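Local coordinates for protein kojibiose phosphorylase (Gut metagenome, PDB 6W0P) that is a carbohydrate-active enzyme of glycoside hydrolase family 65, built from an N-terminal beta-sandwich domain, a central helical catalytic domain and a small C-terminal beta domain, at residues Lys25-Glu30 / Ser51-Ile56; Phe46-Ser51 / Leu103-Val108; Asn691-Ser696 / Asn736-Lys741; Lys720-Ile725 / Lys747-Arg752. All blocks are in the same frame, centred on the assembly; numbering follows the deposited sequence.

Contact 1: residues Lys25-Glu30 / Ser51-Ile56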
loop_
_atom_site.group_PDB
_atom_site.type_symbol
_atom_site.label_atom_id
_atom_site.label_comp_id
_atom_site.label_asym_id
_atom_site.label_seq_id
_atom_site.Cartn_x
_atom_site.Cartn_y
_atom_site.Cartn_z
ATOM N N LYS A 25 -32.380 7.368 11.939
ATOM C CA LYS A 25 -32.136 8.022 10.625
ATOM C C LYS A 25 -31.534 9.411 10.823
ATOM O O LYS A 25 -31.492 10.133 9.859
ATOM C CB LYS A 25 -33.437 8.164 9.838
ATOM C CG LYS A 25 -34.204 6.866 9.644
ATOM C CD LYS A 25 -33.375 5.791 9.018
ATOM C CE LYS A 25 -34.188 4.544 8.748
ATOM N NZ LYS A 25 -33.353 3.455 8.180
ATOM N N SER A 26 -31.120 9.763 12.041
ATOM C CA SER A 26 -30.659 11.126 12.413
ATOM C C SER A 26 -29.653 11.622 11.357
ATOM O O SER A 26 -29.876 12.681 10.787
ATOM C CB SER A 26 -30.080 11.142 13.817
ATOM O OG SER A 26 -29.203 12.248 14.006
ATOM N N MET A 27 -28.596 10.868 11.092
ATOM C CA MET A 27 -27.548 11.308 10.138
ATOM C C MET A 27 -28.017 11.147 8.681
ATOM O O MET A 27 -27.544 11.916 7.836
ATOM C CB MET A 27 -26.239 10.551 10.387
ATOM C CG MET A 27 -25.460 11.110 11.615
ATOM S SD MET A 27 -23.906 10.209 11.943
ATOM C CE MET A 27 -23.049 10.477 10.385
ATOM N N VAL A 28 -28.941 10.222 8.400
ATOM C CA VAL A 28 -29.513 10.018 7.035
ATOM C C VAL A 28 -30.268 11.289 6.645
ATOM O O VAL A 28 -30.027 11.786 5.552
ATOM C CB VAL A 28 -30.418 8.768 6.948
ATOM C CG1 VAL A 28 -31.228 8.744 5.662
ATOM C CG2 VAL A 28 -29.609 7.490 7.080
ATOM N N SER A 29 -31.120 11.798 7.541
ATOM C CA SER A 29 -31.935 13.019 7.349
ATOM C C SER A 29 -31.001 14.220 7.183
ATOM O O SER A 29 -31.148 14.968 6.208
ATOM C CB SER A 29 -32.925 13.188 8.478
ATOM O OG SER A 29 -33.770 12.038 8.583
ATOM N N GLU A 30 -30.035 14.388 8.078
ATOM C CA GLU A 30 -28.988 15.432 7.942
ATOM C C GLU A 30 -28.484 15.476 6.486
ATOM O O GLU A 30 -28.290 16.595 5.944
ATOM C CB GLU A 30 -27.800 15.156 8.868
ATOM C CG GLU A 30 -28.058 15.412 10.344
ATOM C CD GLU A 30 -26.841 15.213 11.246
ATOM O OE1 GLU A 30 -25.833 14.612 10.788
ATOM O OE2 GLU A 30 -26.900 15.651 12.417
ATOM N N SER A 51 -27.601 15.750 21.495
ATOM C CA SER A 51 -26.617 14.892 22.202
ATOM C C SER A 51 -26.747 13.449 21.684
ATOM O O SER A 51 -26.122 12.559 22.265
ATOM C CB SER A 51 -26.801 14.995 23.695
ATOM O OG SER A 51 -28.037 14.415 24.082
ATOM N N GLY A 52 -27.546 13.229 20.634
ATOM C CA GLY A 52 -27.584 11.954 19.893
ATOM C C GLY A 52 -26.459 11.928 18.877
ATOM O O GLY A 52 -25.702 12.915 18.837
ATOM N N LYS A 53 -26.347 10.864 18.082
ATOM C CA LYS A 53 -25.338 10.776 16.996
ATOM C C LYS A 53 -25.708 11.816 15.923
ATOM O O LYS A 53 -26.853 11.868 15.471
ATOM C CB LYS A 53 -25.174 9.330 16.485
ATOM C CG LYS A 53 -26.044 8.919 15.308
ATOM C CD LYS A 53 -26.399 7.423 15.250
ATOM C CE LYS A 53 -27.697 7.151 14.505
ATOM N NZ LYS A 53 -28.843 7.830 15.162
ATOM N N GLN A 54 -24.765 12.665 15.565
ATOM C CA GLN A 54 -24.981 13.729 14.564
ATOM C C GLN A 54 -23.643 13.991 13.906
ATOM O O GLN A 54 -22.590 13.694 14.532
ATOM C CB GLN A 54 -25.541 15.008 15.199
ATOM C CG GLN A 54 -24.757 15.514 16.408
ATOM C CD GLN A 54 -25.141 16.936 16.759
ATOM O OE1 GLN A 54 -26.183 17.460 16.338
ATOM N NE2 GLN A 54 -24.284 17.581 17.520
ATOM N N LEU A 55 -23.699 14.493 12.683
ATOM C CA LEU A 55 -22.544 15.095 12.004
ATOM C C LEU A 55 -22.958 16.517 11.644
ATOM O O LEU A 55 -23.682 16.705 10.665
ATOM C CB LEU A 55 -22.153 14.278 10.774
ATOM C CG LEU A 55 -20.923 14.811 10.036
ATOM C CD1 LEU A 55 -19.716 14.899 10.963
ATOM C CD2 LEU A 55 -20.584 13.946 8.824
ATOM N N ILE A 56 -22.507 17.467 12.450
ATOM C CA ILE A 56 -22.595 18.925 12.163
ATOM C C ILE A 56 -21.591 19.231 11.050
ATOM O O ILE A 56 -20.397 18.841 11.164
ATOM C CB ILE A 56 -22.343 19.787 13.407
ATOM C CG1 ILE A 56 -23.413 19.547 14.478
ATOM C CG2 ILE A 56 -22.270 21.239 12.992
ATOM C CD1 ILE A 56 -23.169 20.274 15.784
HETATM O O HOH W 1 -28.475 16.788 14.130
#
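Helix 26-32 of the N-terminal beta-sandwich domain meets the irregular loop between strands 40-42 and 58-60 through one of its faces, which carries Ser26, Met27 and Glu30. The two polar residues bind the loop backbone. Ser26 holds OG anti to its backbone N (chi1 158°), and the hydroxyl donates to Lys53 O at 2.8 Å, arriving nearly along the C=O axis; a short serine suits the first turn, where the loop passes close by. Lys53 reaches across to the helix, bent at chi4, so that NZ lies 3.8 Å from Ser26 CB while donating to Pro23 O. One turn on, Glu30 stretches out beyond CG, long enough for its carboxylate to reach the loop. Leu55 N donates to Glu30 OE1 at 2.9 Å, on the syn side of that oxygen. The same OE1 lies 3.0 Å from Leu55 O, a pairing of two acceptors that would be unfavourable by itself. Arg43 probably offsets it, since its guanidinium makes a salt bridge to OE1 and a hydrogen bond to Leu55 O. Beside the two polar grips, Met27 is an unbranched and flexible residue that can follow the loop backbone: its CG packs 4.0 Å from Gln54 CA, and its terminal CE rests 3.9 Å from Leu55 CB. Gln54 CB touches Glu30 OE2, and a water donates to Glu30 OE2 at 2.6 Å and, more distantly, to Gln54 OE1 at 3.3 Å.

Contact 2: residues Phe46-Ser51 / Leu103-Val108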
loop_
_atom_site.group_PDB
_atom_site.type_symbol
_atom_site.label_atom_id
_atom_site.label_comp_id
_atom_site.label_asym_id
_atom_site.label_seq_id
_atom_site.Cartn_x
_atom_site.Cartn_y
_atom_site.Cartn_z
ATOM N N PHE A 46 -29.568 19.583 13.434
ATOM C CA PHE A 46 -30.378 20.364 14.395
ATOM C C PHE A 46 -29.623 21.627 14.799
ATOM O O PHE A 46 -28.415 21.565 15.068
ATOM C CB PHE A 46 -30.726 19.512 15.622
ATOM C CG PHE A 46 -31.723 18.415 15.351
ATOM C CD1 PHE A 46 -32.286 18.244 14.090
ATOM C CD2 PHE A 46 -32.139 17.579 16.371
ATOM C CE1 PHE A 46 -33.232 17.254 13.855
ATOM C CE2 PHE A 46 -33.074 16.584 16.131
ATOM C CZ PHE A 46 -33.628 16.429 14.878
ATOM N N ASP A 47 -30.350 22.739 14.853
ATOM C CA ASP A 47 -29.815 24.069 15.242
ATOM C C ASP A 47 -29.450 24.005 16.724
ATOM O O ASP A 47 -28.295 24.263 17.043
ATOM C CB ASP A 47 -30.845 25.153 14.947
ATOM C CG ASP A 47 -31.469 24.954 13.582
ATOM O OD1 ASP A 47 -30.982 25.591 12.637
ATOM O OD2 ASP A 47 -32.419 24.134 13.474
ATOM N N GLU A 48 -30.403 23.621 17.564
ATOM C CA GLU A 48 -30.246 23.541 19.040
ATOM C C GLU A 48 -29.256 22.427 19.369
ATOM O O GLU A 48 -28.965 21.629 18.472
ATOM C CB GLU A 48 -31.593 23.294 19.731
ATOM C CG GLU A 48 -32.173 21.895 19.522
ATOM C CD GLU A 48 -32.881 21.636 18.197
ATOM O OE1 GLU A 48 -32.890 22.541 17.354
ATOM O OE2 GLU A 48 -33.410 20.527 18.007
ATOM N N THR A 49 -28.788 22.371 20.616
ATOM C CA THR A 49 -27.988 21.234 21.158
ATOM C C THR A 49 -28.677 19.898 20.823
ATOM O O THR A 49 -29.882 19.760 21.049
ATOM C CB THR A 49 -27.767 21.414 22.665
ATOM O OG1 THR A 49 -26.958 22.580 22.822
ATOM C CG2 THR A 49 -27.111 20.223 23.329
ATOM N N TYR A 50 -27.937 18.941 20.271
ATOM C CA TYR A 50 -28.416 17.546 20.097
ATOM C C TYR A 50 -27.294 16.608 20.526
ATOM O O TYR A 50 -26.168 16.719 19.994
ATOM C CB TYR A 50 -28.885 17.255 18.668
ATOM C CG TYR A 50 -29.422 15.856 18.442
ATOM C CD1 TYR A 50 -30.687 15.483 18.868
ATOM C CD2 TYR A 50 -28.672 14.901 17.778
ATOM C CE1 TYR A 50 -31.193 14.213 18.633
ATOM C CE2 TYR A 50 -29.157 13.626 17.542
ATOM C CZ TYR A 50 -30.421 13.276 17.969
ATOM O OH TYR A 50 -30.892 12.011 17.722
ATOM N N SER A 51 -27.601 15.750 21.495
ATOM C CA SER A 51 -26.617 14.892 22.202
ATOM C C SER A 51 -26.747 13.449 21.684
ATOM O O SER A 51 -26.122 12.559 22.265
ATOM C CB SER A 51 -26.801 14.995 23.695
ATOM O OG SER A 51 -28.037 14.415 24.082
ATOM N N LEU A 103 -33.302 22.731 25.666
ATOM C CA LEU A 103 -33.881 22.004 24.503
ATOM C C LEU A 103 -32.805 21.099 23.878
ATOM O O LEU A 103 -31.752 21.607 23.431
ATOM C CB LEU A 103 -34.445 23.002 23.488
ATOM C CG LEU A 103 -35.121 22.389 22.262
ATOM C CD1 LEU A 103 -36.324 21.544 22.639
ATOM C CD2 LEU A 103 -35.546 23.479 21.302
ATOM N N ASP A 104 -33.070 19.796 23.882
ATOM C CA ASP A 104 -32.248 18.742 23.237
ATOM C C ASP A 104 -33.172 17.553 22.971
ATOM O O ASP A 104 -33.638 16.950 23.975
ATOM C CB ASP A 104 -31.075 18.339 24.139
ATOM C CG ASP A 104 -30.241 17.200 23.568
ATOM O OD1 ASP A 104 -30.538 16.786 22.433
ATOM O OD2 ASP A 104 -29.303 16.744 24.263
ATOM N N LEU A 105 -33.463 17.242 21.704
ATOM C CA LEU A 105 -34.540 16.267 21.356
ATOM C C LEU A 105 -34.098 14.836 21.685
ATOM O O LEU A 105 -34.956 13.977 21.697
ATOM C CB LEU A 105 -34.929 16.403 19.884
ATOM C CG LEU A 105 -35.629 17.708 19.497
ATOM C CD1 LEU A 105 -36.153 17.621 18.066
ATOM C CD2 LEU A 105 -36.751 18.050 20.456
ATOM N N ASN A 106 -32.815 14.593 21.959
ATOM C CA ASN A 106 -32.305 13.279 22.445
ATOM C C ASN A 106 -32.661 13.080 23.933
ATOM O O ASN A 106 -32.647 11.932 24.365
ATOM C CB ASN A 106 -30.795 13.141 22.221
ATOM C CG ASN A 106 -30.260 11.746 22.492
ATOM O OD1 ASN A 106 -30.698 10.778 21.875
ATOM N ND2 ASN A 106 -29.316 11.636 23.419
ATOM N N LYS A 107 -32.998 14.141 24.674
ATOM C CA LYS A 107 -33.303 14.080 26.133
ATOM C C LYS A 107 -34.752 14.487 26.433
ATOM O O LYS A 107 -35.389 13.792 27.203
ATOM C CB LYS A 107 -32.307 14.944 26.914
ATOM C CG LYS A 107 -30.904 14.355 26.997
ATOM C CD LYS A 107 -29.911 15.208 27.771
ATOM C CE LYS A 107 -28.492 14.681 27.644
ATOM N NZ LYS A 107 -27.529 15.455 28.470
ATOM N N VAL A 108 -35.269 15.564 25.853
ATOM C CA VAL A 108 -36.524 16.211 26.347
ATOM C C VAL A 108 -37.751 15.459 25.816
ATOM O O VAL A 108 -37.594 14.566 24.983
ATOM C CB VAL A 108 -36.556 17.712 25.996
ATOM C CG1 VAL A 108 -35.342 18.445 26.571
ATOM C CG2 VAL A 108 -36.680 17.948 24.493
HETATM O O HOH W 2 -32.295 18.580 19.641
HETATM O O HOH W 3 -30.447 23.996 22.890
HETATM O O HOH W 4 -32.354 11.072 19.824
#
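Ser51 and Asp104 bind each other twice. Asp104 sets CG anti to its backbone N (chi1 177°), which carries the carboxylate across to the other loop. There OD2 accepts from Ser51 OG at 2.7 Å on its syn lone pair, while OD1 takes the longer bond from Ser51 N (3.3 Å). OD1 also accepts from Asn106 N, which arrives from the opposite face of the carboxylate. Ser51 OG is donor and acceptor at once, since Asn106 ND2 donates a hydrogen bond to it, nearly in the amide plane, at 3.1 Å. The Tyr50 side chain crosses that of Asn106 at about a right angle, CE1 lying 3.8 Å from Asn106 CB, and a water joins Tyr50 OH to Asn106 OD1. Deeper in, Leu105 CD1 meets Phe46 CE2 at 3.8 Å. Glu48 CG, set between its own N and carbonyl carbon (chi1 71°), lies against the branch point of Leu103; beyond a bend at chi2 the carboxylate is salt-bridged to Arg126 of strand 123-132, and a water joins OE2 to Thr49 O and Leu105 N. The bonds from Ser51 join two loops of the N-terminal beta-sandwich domain, while the Asp104 OD1 bond to Asn106 N shapes 103-108 and steadies the carboxylate as an Asx turn.

Contact 3: residues Asn691-Ser696 / Asn736-Lys741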
loop_
_atom_site.group_PDB
_atom_site.type_symbol
_atom_site.label_atom_id
_atom_site.label_comp_id
_atom_site.label_asym_id
_atom_site.label_seq_id
_atom_site.Cartn_x
_atom_site.Cartn_y
_atom_site.Cartn_z
ATOM N N ASN A 691 -30.803 14.047 -31.963
ATOM C CA ASN A 691 -31.543 12.784 -32.155
ATOM C C ASN A 691 -32.269 12.412 -30.856
ATOM O O ASN A 691 -31.697 12.598 -29.760
ATOM C CB ASN A 691 -30.623 11.624 -32.554
ATOM C CG ASN A 691 -30.085 11.693 -33.973
ATOM O OD1 ASN A 691 -30.338 10.788 -34.752
ATOM N ND2 ASN A 691 -29.346 12.742 -34.308
ATOM N N LEU A 692 -33.475 11.861 -30.997
ATOM C CA LEU A 692 -34.266 11.218 -29.915
ATOM C C LEU A 692 -34.759 9.865 -30.427
ATOM O O LEU A 692 -35.048 9.784 -31.635
ATOM C CB LEU A 692 -35.461 12.107 -29.553
ATOM C CG LEU A 692 -35.121 13.490 -28.996
ATOM C CD1 LEU A 692 -36.391 14.322 -28.828
ATOM C CD2 LEU A 692 -34.396 13.365 -27.674
ATOM N N THR A 693 -34.782 8.852 -29.551
ATOM C CA THR A 693 -35.394 7.516 -29.775
ATOM C C THR A 693 -36.130 7.116 -28.509
ATOM O O THR A 693 -35.667 6.257 -27.766
ATOM C CB THR A 693 -34.354 6.442 -30.114
ATOM O OG1 THR A 693 -33.551 6.956 -31.165
ATOM C CG2 THR A 693 -34.977 5.130 -30.545
ATOM N N PRO A 694 -37.236 7.800 -28.176
ATOM C CA PRO A 694 -37.911 7.575 -26.902
ATOM C C PRO A 694 -38.522 6.170 -26.758
ATOM O O PRO A 694 -39.225 5.711 -27.647
ATOM C CB PRO A 694 -38.961 8.695 -26.852
ATOM C CG PRO A 694 -38.426 9.744 -27.792
ATOM C CD PRO A 694 -37.798 8.937 -28.911
ATOM N N THR A 695 -38.198 5.516 -25.641
ATOM C CA THR A 695 -38.717 4.182 -25.249
ATOM C C THR A 695 -39.401 4.321 -23.885
ATOM O O THR A 695 -39.283 5.386 -23.261
ATOM C CB THR A 695 -37.592 3.142 -25.270
ATOM O OG1 THR A 695 -36.489 3.644 -24.510
ATOM C CG2 THR A 695 -37.137 2.806 -26.676
ATOM N N SER A 696 -40.091 3.280 -23.445
ATOM C CA SER A 696 -41.039 3.325 -22.304
ATOM C C SER A 696 -40.329 2.844 -21.040
ATOM O O SER A 696 -39.543 1.872 -21.124
ATOM C CB SER A 696 -42.258 2.466 -22.585
ATOM O OG SER A 696 -42.986 2.955 -23.699
ATOM N N ASN A 736 -33.993 14.674 -35.328
ATOM C CA ASN A 736 -34.078 13.303 -35.867
ATOM C C ASN A 736 -34.799 12.445 -34.821
ATOM O O ASN A 736 -34.256 12.321 -33.688
ATOM C CB ASN A 736 -32.663 12.867 -36.245
ATOM C CG ASN A 736 -32.686 11.694 -37.181
ATOM O OD1 ASN A 736 -33.258 10.667 -36.838
ATOM N ND2 ASN A 736 -32.116 11.858 -38.361
ATOM N N VAL A 737 -36.006 11.952 -35.120
ATOM C CA VAL A 737 -36.805 11.115 -34.173
ATOM C C VAL A 737 -37.135 9.767 -34.831
ATOM O O VAL A 737 -37.768 9.747 -35.931
ATOM C CB VAL A 737 -38.081 11.824 -33.664
ATOM C CG1 VAL A 737 -38.706 11.079 -32.497
ATOM C CG2 VAL A 737 -37.825 13.268 -33.247
ATOM N N TYR A 738 -36.740 8.669 -34.173
ATOM C CA TYR A 738 -36.929 7.287 -34.670
ATOM C C TYR A 738 -36.294 7.202 -36.066
ATOM O O TYR A 738 -36.816 6.500 -36.926
ATOM C CB TYR A 738 -38.412 6.897 -34.655
ATOM C CG TYR A 738 -39.042 6.893 -33.282
ATOM C CD1 TYR A 738 -38.472 6.181 -32.234
ATOM C CD2 TYR A 738 -40.197 7.608 -33.011
ATOM C CE1 TYR A 738 -39.034 6.160 -30.967
ATOM C CE2 TYR A 738 -40.768 7.600 -31.748
ATOM C CZ TYR A 738 -40.185 6.881 -30.719
ATOM O OH TYR A 738 -40.732 6.891 -29.459
ATOM N N GLY A 739 -35.181 7.925 -36.269
ATOM C CA GLY A 739 -34.365 7.861 -37.490
ATOM C C GLY A 739 -34.906 8.698 -38.637
ATOM O O GLY A 739 -34.287 8.616 -39.713
ATOM N N LYS A 740 -35.978 9.487 -38.438
ATOM C CA LYS A 740 -36.534 10.419 -39.473
ATOM C C LYS A 740 -36.237 11.875 -39.083
ATOM O O LYS A 740 -36.339 12.218 -37.870
ATOM C CB LYS A 740 -38.049 10.249 -39.653
ATOM C CG LYS A 740 -38.557 8.811 -39.751
ATOM C CD LYS A 740 -39.000 8.390 -41.138
ATOM C CE LYS A 740 -38.993 6.884 -41.343
ATOM N NZ LYS A 740 -39.791 6.172 -40.311
ATOM N N LYS A 741 -35.920 12.706 -40.077
ATOM C CA LYS A 741 -35.514 14.119 -39.893
ATOM C C LYS A 741 -36.721 15.049 -40.055
ATOM O O LYS A 741 -37.236 15.187 -41.186
ATOM C CB LYS A 741 -34.415 14.529 -40.872
ATOM C CG LYS A 741 -34.008 15.988 -40.711
ATOM C CD LYS A 741 -32.543 16.285 -40.950
ATOM C CE LYS A 741 -32.302 17.151 -42.166
ATOM N NZ LYS A 741 -30.876 17.561 -42.255
HETATM O O HOH W 5 -33.565 9.149 -34.059
#
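Leu692 and Tyr738 carry the close-packed part of this contact, where strand 689-692 runs parallel to strand 733-737. Leu692 N donates to Asn736 O at 2.8 Å, and Tyr738 N returns a longer bond to Leu692 O at 3.2 Å. Beyond the end of the strand the Tyr738 side chain takes over. Its CG stands anti to the carbonyl carbon (chi1 -62°), and the ring reaches back over the first segment until OH donates to Pro694 O at 2.6 Å. That oxygen lies at the ring edge, in its plane. Proline has no N-H of its own to place, and its ring carbon CD packs 3.6 Å from both Tyr738 CZ and Tyr738 OH, the two side chains crossing obliquely; Leu692 and Val737 point to the buried face, against Ile725 of the other C-terminal sheet. The opposite face is looser and more polar. There Asn691 and Asn736 lie side by side with their amide planes only 10° apart, Asn691 OD1 resting 3.5 Å from Asn736 CB without a hydrogen bond between the amides. A water accepts from Gly739 N and lies within 2.9 Å of Leu692 O, and Thr693 is exposed. Tyr738 and Gly739, both with positive phi, occupy the corners of a type I' turn closed by Val737 and Lys740, the classic connection of a two-residue beta-hairpin, here on the edge of a mixed four-stranded sheet.

Contact 4: residues Lys720-Ile725 / Lys747-Arg752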
loop_
_atom_site.group_PDB
_atom_site.type_symbol
_atom_site.label_atom_id
_atom_site.label_comp_id
_atom_site.label_asym_id
_atom_site.label_seq_id
_atom_site.Cartn_x
_atom_site.Cartn_y
_atom_site.Cartn_z
ATOM N N LYS A 720 -47.588 6.303 -24.149
ATOM C CA LYS A 720 -47.626 4.971 -24.811
ATOM C C LYS A 720 -47.747 5.158 -26.341
ATOM O O LYS A 720 -47.093 4.391 -27.075
ATOM C CB LYS A 720 -48.741 4.102 -24.204
ATOM C CG LYS A 720 -50.168 4.449 -24.634
ATOM C CD LYS A 720 -51.300 3.822 -23.799
ATOM C CE LYS A 720 -51.773 2.481 -24.333
ATOM N NZ LYS A 720 -52.844 1.899 -23.488
ATOM N N ASP A 721 -48.510 6.165 -26.795
ATOM C CA ASP A 721 -48.962 6.328 -28.206
ATOM C C ASP A 721 -48.156 7.404 -28.941
ATOM O O ASP A 721 -48.063 7.290 -30.150
ATOM C CB ASP A 721 -50.437 6.730 -28.270
ATOM C CG ASP A 721 -51.358 5.808 -27.484
ATOM O OD1 ASP A 721 -51.108 4.573 -27.506
ATOM O OD2 ASP A 721 -52.303 6.329 -26.839
ATOM N N ASN A 722 -47.616 8.415 -28.244
ATOM C CA ASN A 722 -47.066 9.637 -28.887
ATOM C C ASN A 722 -45.781 10.131 -28.197
ATOM O O ASN A 722 -45.592 9.925 -26.992
ATOM C CB ASN A 722 -48.118 10.749 -28.950
ATOM C CG ASN A 722 -49.178 10.472 -29.998
ATOM O OD1 ASN A 722 -50.321 10.198 -29.659
ATOM N ND2 ASN A 722 -48.803 10.493 -31.265
ATOM N N VAL A 723 -44.922 10.728 -29.008
ATOM C CA VAL A 723 -43.851 11.661 -28.620
ATOM C C VAL A 723 -44.323 13.041 -29.049
ATOM O O VAL A 723 -44.595 13.202 -30.218
ATOM C CB VAL A 723 -42.520 11.279 -29.278
ATOM C CG1 VAL A 723 -41.414 12.230 -28.872
ATOM C CG2 VAL A 723 -42.154 9.847 -28.947
ATOM N N ILE A 724 -44.438 13.965 -28.103
ATOM C CA ILE A 724 -44.794 15.384 -28.348
ATOM C C ILE A 724 -43.567 16.197 -27.935
ATOM O O ILE A 724 -43.098 16.040 -26.773
ATOM C CB ILE A 724 -46.087 15.752 -27.575
ATOM C CG1 ILE A 724 -47.250 14.853 -27.999
ATOM C CG2 ILE A 724 -46.457 17.229 -27.703
ATOM C CD1 ILE A 724 -48.332 14.725 -26.936
ATOM N N ILE A 725 -43.057 16.998 -28.862
ATOM C CA ILE A 725 -41.846 17.850 -28.723
ATOM C C ILE A 725 -42.301 19.277 -29.007
ATOM O O ILE A 725 -42.953 19.475 -30.080
ATOM C CB ILE A 725 -40.737 17.402 -29.693
ATOM C CG1 ILE A 725 -40.330 15.938 -29.477
ATOM C CG2 ILE A 725 -39.544 18.335 -29.618
ATOM C CD1 ILE A 725 -39.689 15.303 -30.686
ATOM N N LYS A 747 -44.147 22.758 -32.668
ATOM C CA LYS A 747 -44.722 21.499 -32.137
ATOM C C LYS A 747 -44.526 20.364 -33.137
ATOM O O LYS A 747 -44.744 20.583 -34.369
ATOM C CB LYS A 747 -46.201 21.728 -31.844
ATOM C CG LYS A 747 -46.962 20.588 -31.189
ATOM C CD LYS A 747 -48.301 21.092 -30.633
ATOM C CE LYS A 747 -49.311 20.007 -30.337
ATOM N NZ LYS A 747 -48.876 19.195 -29.175
ATOM N N LEU A 748 -44.125 19.206 -32.605
ATOM C CA LEU A 748 -44.066 17.899 -33.306
ATOM C C LEU A 748 -44.880 16.877 -32.495
ATOM O O LEU A 748 -44.639 16.742 -31.283
ATOM C CB LEU A 748 -42.598 17.470 -33.417
ATOM C CG LEU A 748 -41.924 17.697 -34.765
ATOM C CD1 LEU A 748 -42.186 19.095 -35.315
ATOM C CD2 LEU A 748 -40.437 17.463 -34.652
ATOM N N GLU A 749 -45.769 16.149 -33.161
ATOM C CA GLU A 749 -46.585 15.057 -32.568
ATOM C C GLU A 749 -46.268 13.798 -33.368
ATOM O O GLU A 749 -46.724 13.741 -34.513
ATOM C CB GLU A 749 -48.064 15.444 -32.659
ATOM C CG GLU A 749 -48.951 14.897 -31.567
ATOM C CD GLU A 749 -50.152 15.796 -31.269
ATOM O OE1 GLU A 749 -49.949 16.959 -30.811
ATOM O OE2 GLU A 749 -51.290 15.357 -31.523
ATOM N N ILE A 750 -45.447 12.890 -32.835
ATOM C CA ILE A 750 -44.973 11.679 -33.580
ATOM C C ILE A 750 -45.589 10.435 -32.941
ATOM O O ILE A 750 -45.398 10.266 -31.740
ATOM C CB ILE A 750 -43.435 11.620 -33.613
ATOM C CG1 ILE A 750 -42.865 12.832 -34.352
ATOM C CG2 ILE A 750 -42.942 10.315 -34.227
ATOM C CD1 ILE A 750 -41.364 12.948 -34.270
ATOM N N LYS A 751 -46.297 9.613 -33.727
ATOM C CA LYS A 751 -46.865 8.308 -33.280
ATOM C C LYS A 751 -45.722 7.320 -33.059
ATOM O O LYS A 751 -44.719 7.430 -33.763
ATOM C CB LYS A 751 -47.849 7.704 -34.291
ATOM C CG LYS A 751 -49.169 8.444 -34.409
ATOM C CD LYS A 751 -50.211 7.707 -35.233
ATOM C CE LYS A 751 -50.786 8.551 -36.352
ATOM N NZ LYS A 751 -51.464 9.763 -35.831
ATOM N N ARG A 752 -45.885 6.379 -32.130
ATOM C CA ARG A 752 -44.822 5.400 -31.784
ATOM C C ARG A 752 -45.050 4.093 -32.570
ATOM O O ARG A 752 -46.127 3.510 -32.487
ATOM C CB ARG A 752 -44.778 5.266 -30.256
ATOM C CG ARG A 752 -44.283 6.532 -29.558
ATOM C CD ARG A 752 -44.016 6.406 -28.072
ATOM N NE ARG A 752 -43.110 5.295 -27.796
ATOM C CZ ARG A 752 -42.987 4.684 -26.624
ATOM N NH1 ARG A 752 -43.675 5.108 -25.574
ATOM N NH2 ARG A 752 -42.168 3.655 -26.507
#
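The amide of Asn722 and the guanidinium of Arg752 are the flat groups at the Asp721/Arg752 end of this antiparallel strand pair. Asn722 ND2 reaches across to the neighbouring strand, 3.5 Å from Lys751 CA and 3.8 Å from Lys751 CG, and gives a weak, long bond to Ile750 O. Lys720 O approaches the guanidinium obliquely: the Arg752 chain bends at chi3 (54°), and its CD and NH1 each lie 3.8 Å from Lys720 O, though NH1 bonds to Asp719 O and Ser696 OG. Along the ladder the pairing is regular. Val723 and Ile750 exchange bonds of 2.8 Å between N and O in both directions, nearly straight at 172° and 178°, and Ile725 and Leu748 repeat the pattern; Arg752 N adds a less direct bond to Asp721 O. Beta-branched residues suit such extended backbones. The face of Asn722, Ile724, Glu749 and Lys751 is mostly polar: Lys747 NZ makes a 3.0 Å salt bridge to Glu749 OE1, and the same NZ passes 3.4 Å from Ile724 CG2, so the isoleucine lies alongside the ion pair. The other face is apolar, with Val723, Ile725, Leu748 and Ile750 turned inward. Strand 747-751 is outermost in its sheet within the chain, while Ile724 pairs with Lys717 of strand 712-718; the inward side chains pack on Ile735 and Val737 of strand 733-737 and on Tyr742 and Leu744 of strand 740-744.

How the contacts relate
Contacts 1 and 2 belong to the N-terminal domain, with centres 11 Å apart. They share Ser51, and their segments alternate along the chain, so the loop 46-56 is bound at one end to residues 103-108 and at the other to helix 26-32. Contacts 3 and 4 come much later and form a second pair, 10 Å between centres, that also alternates: each draws on a different C-terminal sheet, and the two sheets pack face to face through Val737 against Ile750. Ser696 and Arg752 add a probable hydrogen bond between them. Contacts 1 and 3 lie about 46 Å apart, centre to centre, so the two pairs occupy distant parts of the chain, the N-terminal domain and the paired C-terminal sheets.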